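Local coordinates for protein putative TRAP PERIPLASMIC SOLUTE BINDING PROTEIN (Haemophilus influenzae, PDB 4PBQ) that binds L-gulonate in its pocket and probably delivers such sugar acids to a TRAP transporter as its periplasmic solute-binding component, at residues K130-G142 with P233-K245. Sequence-based numbering, arbitrary orientation.
Sequences KMEKYGIKLLAYG and PGLLQISLKTWNK
Leu139 and Ala140 both face Leu236, and this classic beta bulge interrupts the antiparallel pairing of strands 136-142 and 233-239 in a mixed sheet of the solute-binding fold. It is a worked example of how a bulge fits in an extra residue: the backbone N atoms of Leu139 and Ala140 both donate to the one carbonyl, Leu236 O, at 2.8 and 3.2 Å. Beyond it the strands run to paired Gly142 and Gly234, beside Pro233, whose side chain lies about 5 Å from the bound L-gulonate.

The tight side is mostly apolar. Leu235 packs against both Leu138 and Tyr141, its CD1 3.8 Å from Tyr141 CD1, while Leu138 CD2 sits over one face of that ring, offset toward its perimeter. Nearby, Gln237, extended beyond CG, turns its amide so that NE2 donates to Leu235 O of its own strand from above the carbonyl plane and also bonds Thr89. Ile136 CG2 packs 3.7 Å from Gln237 CB.

The opposite face is closed at Leu236 by helices 38-54 and 248-281 but opens toward water at Lys137. With chi1 at 169° and a turn at chi2, the lysine chain crosses one face of Trp243, where CG makes a CH-pi contact 3.7 Å from the five-membered ring centroid. At the indole edge, one water accepts from both Lys137 NZ (3.0 Å) and Trp243 NE1 (2.9 Å).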
# COMPACT_ATOMS: atom_id res chain seq x y z
N LYS A 130 1.09 -14.39 -10.80
CA LYS A 130 2.54 -14.52 -10.98
C LYS A 130 3.30 -14.51 -9.66
O LYS A 130 4.47 -14.88 -9.63
CB LYS A 130 3.08 -13.37 -11.83
CG LYS A 130 2.63 -13.39 -13.28
CD LYS A 130 3.17 -12.17 -14.03
CE LYS A 130 3.17 -12.38 -15.55
NZ LYS A 130 1.94 -13.06 -16.02
N MSE A 131 2.67 -14.08 -8.57
CA MSE A 131 3.33 -14.11 -7.27
C MSE A 131 3.61 -15.55 -6.83
O MSE A 131 4.49 -15.79 -6.02
CB MSE A 131 2.50 -13.36 -6.23
CG MSE A 131 2.34 -11.90 -6.54
SE MSE A 131 1.33 -10.99 -5.11
CE MSE A 131 2.62 -11.01 -3.80
N GLU A 132 2.87 -16.51 -7.37
CA GLU A 132 3.07 -17.91 -7.00
C GLU A 132 4.47 -18.43 -7.36
O GLU A 132 5.02 -19.30 -6.69
CB GLU A 132 1.97 -18.80 -7.60
CG GLU A 132 0.63 -18.43 -6.98
CD GLU A 132 -0.57 -19.08 -7.65
OE1 GLU A 132 -0.47 -20.27 -8.01
OE2 GLU A 132 -1.60 -18.38 -7.80
N LYS A 133 5.05 -17.88 -8.42
CA LYS A 133 6.42 -18.20 -8.81
C LYS A 133 7.43 -17.87 -7.71
O LYS A 133 8.53 -18.44 -7.65
CB LYS A 133 6.78 -17.41 -10.07
CG LYS A 133 8.21 -17.54 -10.53
CD LYS A 133 8.40 -16.83 -11.88
CE LYS A 133 9.83 -16.93 -12.41
NZ LYS A 133 9.96 -16.30 -13.75
N TYR A 134 7.06 -16.95 -6.83
CA TYR A 134 7.94 -16.50 -5.75
C TYR A 134 7.43 -16.94 -4.38
O TYR A 134 7.87 -16.41 -3.34
CB TYR A 134 8.08 -14.97 -5.80
CG TYR A 134 8.55 -14.53 -7.16
CD1 TYR A 134 9.88 -14.67 -7.52
CD2 TYR A 134 7.66 -14.04 -8.10
CE1 TYR A 134 10.31 -14.30 -8.79
CE2 TYR A 134 8.08 -13.66 -9.35
CZ TYR A 134 9.42 -13.79 -9.69
OH TYR A 134 9.86 -13.42 -10.96
N GLY A 135 6.48 -17.87 -4.36
CA GLY A 135 6.08 -18.50 -3.12
C GLY A 135 4.87 -17.87 -2.44
O GLY A 135 4.58 -18.17 -1.27
N ILE A 136 4.14 -17.03 -3.15
CA ILE A 136 3.05 -16.32 -2.50
C ILE A 136 1.76 -16.49 -3.28
O ILE A 136 1.73 -16.31 -4.50
CB ILE A 136 3.38 -14.82 -2.33
CG1 ILE A 136 4.55 -14.62 -1.37
CG2 ILE A 136 2.18 -14.04 -1.81
CD1 ILE A 136 5.06 -13.17 -1.26
N LYS A 137 0.68 -16.82 -2.55
CA LYS A 137 -0.66 -16.83 -3.12
C LYS A 137 -1.39 -15.54 -2.75
O LYS A 137 -1.59 -15.22 -1.57
CB LYS A 137 -1.43 -18.04 -2.62
CG LYS A 137 -2.91 -18.02 -2.94
CD LYS A 137 -3.18 -18.25 -4.43
CE LYS A 137 -4.70 -18.22 -4.66
NZ LYS A 137 -5.03 -18.60 -6.06
N LEU A 138 -1.82 -14.79 -3.76
CA LEU A 138 -2.59 -13.57 -3.52
C LEU A 138 -4.06 -13.88 -3.37
O LEU A 138 -4.63 -14.56 -4.22
CB LEU A 138 -2.43 -12.59 -4.68
CG LEU A 138 -3.12 -11.23 -4.44
CD1 LEU A 138 -2.56 -10.45 -3.31
CD2 LEU A 138 -3.08 -10.41 -5.71
N LEU A 139 -4.66 -13.42 -2.27
CA LEU A 139 -6.09 -13.64 -2.01
C LEU A 139 -6.96 -12.42 -2.27
O LEU A 139 -8.13 -12.59 -2.62
CB LEU A 139 -6.30 -14.11 -0.57
CG LEU A 139 -5.69 -15.47 -0.22
CD1 LEU A 139 -5.90 -15.78 1.26
CD2 LEU A 139 -6.29 -16.54 -1.12
N ALA A 140 -6.43 -11.21 -2.09
CA ALA A 140 -7.22 -10.00 -2.30
C ALA A 140 -6.37 -8.76 -2.48
O ALA A 140 -5.34 -8.60 -1.84
CB ALA A 140 -8.17 -9.79 -1.13
N TYR A 141 -6.83 -7.86 -3.35
CA TYR A 141 -6.33 -6.49 -3.39
C TYR A 141 -7.24 -5.58 -2.57
O TYR A 141 -8.41 -5.34 -2.95
CB TYR A 141 -6.37 -5.98 -4.82
CG TYR A 141 -5.34 -6.55 -5.77
CD1 TYR A 141 -4.03 -6.09 -5.77
CD2 TYR A 141 -5.71 -7.50 -6.71
CE1 TYR A 141 -3.10 -6.60 -6.66
CE2 TYR A 141 -4.80 -8.01 -7.62
CZ TYR A 141 -3.51 -7.55 -7.60
OH TYR A 141 -2.60 -8.05 -8.50
N GLY A 142 -6.71 -5.10 -1.46
CA GLY A 142 -7.38 -4.11 -0.64
C GLY A 142 -6.76 -2.74 -0.81
O GLY A 142 -5.81 -2.56 -1.57
N PRO A 233 -2.05 -0.14 -2.87
CA PRO A 233 -2.91 -1.26 -2.45
C PRO A 233 -2.30 -2.01 -1.29
O PRO A 233 -1.08 -1.99 -1.12
CB PRO A 233 -2.91 -2.18 -3.66
CG PRO A 233 -1.99 -1.60 -4.64
CD PRO A 233 -1.20 -0.53 -4.00
N GLY A 234 -3.15 -2.66 -0.50
CA GLY A 234 -2.71 -3.60 0.52
C GLY A 234 -3.10 -5.01 0.10
O GLY A 234 -4.29 -5.34 -0.02
N LEU A 235 -2.10 -5.85 -0.15
CA LEU A 235 -2.31 -7.19 -0.69
C LEU A 235 -2.47 -8.20 0.44
O LEU A 235 -1.58 -8.36 1.25
CB LEU A 235 -1.11 -7.59 -1.56
CG LEU A 235 -1.05 -7.07 -3.01
CD1 LEU A 235 -1.39 -5.66 -3.13
CD2 LEU A 235 0.38 -7.38 -3.53
N LEU A 236 -3.61 -8.89 0.46
CA LEU A 236 -3.82 -9.97 1.41
C LEU A 236 -3.31 -11.24 0.79
O LEU A 236 -3.78 -11.65 -0.28
CB LEU A 236 -5.31 -10.14 1.70
CG LEU A 236 -5.69 -11.30 2.60
CD1 LEU A 236 -5.02 -11.21 3.96
CD2 LEU A 236 -7.21 -11.28 2.76
N GLN A 237 -2.35 -11.87 1.46
CA GLN A 237 -1.58 -12.95 0.89
C GLN A 237 -1.48 -14.13 1.85
O GLN A 237 -1.53 -13.94 3.05
CB GLN A 237 -0.15 -12.45 0.64
CG GLN A 237 -0.04 -11.38 -0.41
CD GLN A 237 1.23 -10.55 -0.24
OE1 GLN A 237 2.29 -10.87 -0.80
NE2 GLN A 237 1.14 -9.52 0.58
N ILE A 238 -1.31 -15.32 1.29
CA ILE A 238 -1.04 -16.52 2.10
C ILE A 238 0.20 -17.18 1.49
O ILE A 238 0.36 -17.23 0.27
CB ILE A 238 -2.28 -17.43 2.16
CG1 ILE A 238 -2.08 -18.63 3.08
CG2 ILE A 238 -2.66 -17.94 0.83
CD1 ILE A 238 -3.42 -19.06 3.75
N SER A 239 1.11 -17.63 2.34
CA SER A 239 2.25 -18.38 1.86
C SER A 239 1.81 -19.58 1.03
O SER A 239 0.89 -20.32 1.40
CB SER A 239 3.07 -18.89 3.04
OG SER A 239 4.12 -19.74 2.60
N LEU A 240 2.47 -19.79 -0.09
CA LEU A 240 2.14 -20.93 -0.94
C LEU A 240 2.40 -22.26 -0.22
O LEU A 240 1.69 -23.24 -0.44
CB LEU A 240 2.93 -20.85 -2.24
CG LEU A 240 2.41 -21.72 -3.40
CD1 LEU A 240 1.00 -21.31 -3.82
CD2 LEU A 240 3.37 -21.60 -4.56
N LYS A 241 3.41 -22.29 0.65
CA LYS A 241 3.69 -23.48 1.44
C LYS A 241 2.51 -23.83 2.33
O LYS A 241 2.19 -25.00 2.48
CB LYS A 241 4.94 -23.29 2.27
CG LYS A 241 6.24 -23.24 1.45
CD LYS A 241 7.44 -22.95 2.35
CE LYS A 241 8.75 -23.50 1.77
NZ LYS A 241 9.01 -23.06 0.37
N THR A 242 1.88 -22.80 2.91
CA THR A 242 0.65 -22.99 3.66
C THR A 242 -0.53 -23.38 2.77
O THR A 242 -1.28 -24.33 3.06
CB THR A 242 0.32 -21.71 4.44
OG1 THR A 242 1.30 -21.55 5.48
CG2 THR A 242 -1.06 -21.76 5.03
N TRP A 243 -0.69 -22.65 1.67
CA TRP A 243 -1.80 -22.89 0.75
C TRP A 243 -1.80 -24.32 0.21
O TRP A 243 -2.85 -24.93 0.09
CB TRP A 243 -1.70 -21.89 -0.40
CG TRP A 243 -2.91 -21.69 -1.26
CD1 TRP A 243 -2.98 -21.87 -2.62
CD2 TRP A 243 -4.22 -21.22 -0.86
NE1 TRP A 243 -4.22 -21.57 -3.08
CE2 TRP A 243 -5.01 -21.15 -2.04
CE3 TRP A 243 -4.79 -20.84 0.36
CZ2 TRP A 243 -6.35 -20.76 -2.02
CZ3 TRP A 243 -6.11 -20.43 0.38
CH2 TRP A 243 -6.88 -20.39 -0.80
N ASN A 244 -0.63 -24.87 -0.08
CA ASN A 244 -0.55 -26.20 -0.67
C ASN A 244 -0.83 -27.33 0.32
O ASN A 244 -0.81 -28.50 -0.05
CB ASN A 244 0.81 -26.41 -1.35
CG ASN A 244 0.94 -25.62 -2.64
OD1 ASN A 244 -0.05 -25.19 -3.24
ND2 ASN A 244 2.18 -25.42 -3.07
N LYS A 245 -1.07 -26.98 1.58
CA LYS A 245 -1.47 -27.95 2.60
C LYS A 245 -2.98 -27.91 2.82
O LYS A 245 -3.53 -28.73 3.58
CB LYS A 245 -0.76 -27.62 3.91
CG LYS A 245 0.77 -27.79 3.88
CD LYS A 245 1.36 -27.27 5.21
CE LYS A 245 2.87 -27.22 5.20
NZ LYS A 245 3.47 -28.58 5.07
O HOH W 1 6.05 -20.19 0.05
O HOH W 2 -4.79 -21.61 -5.88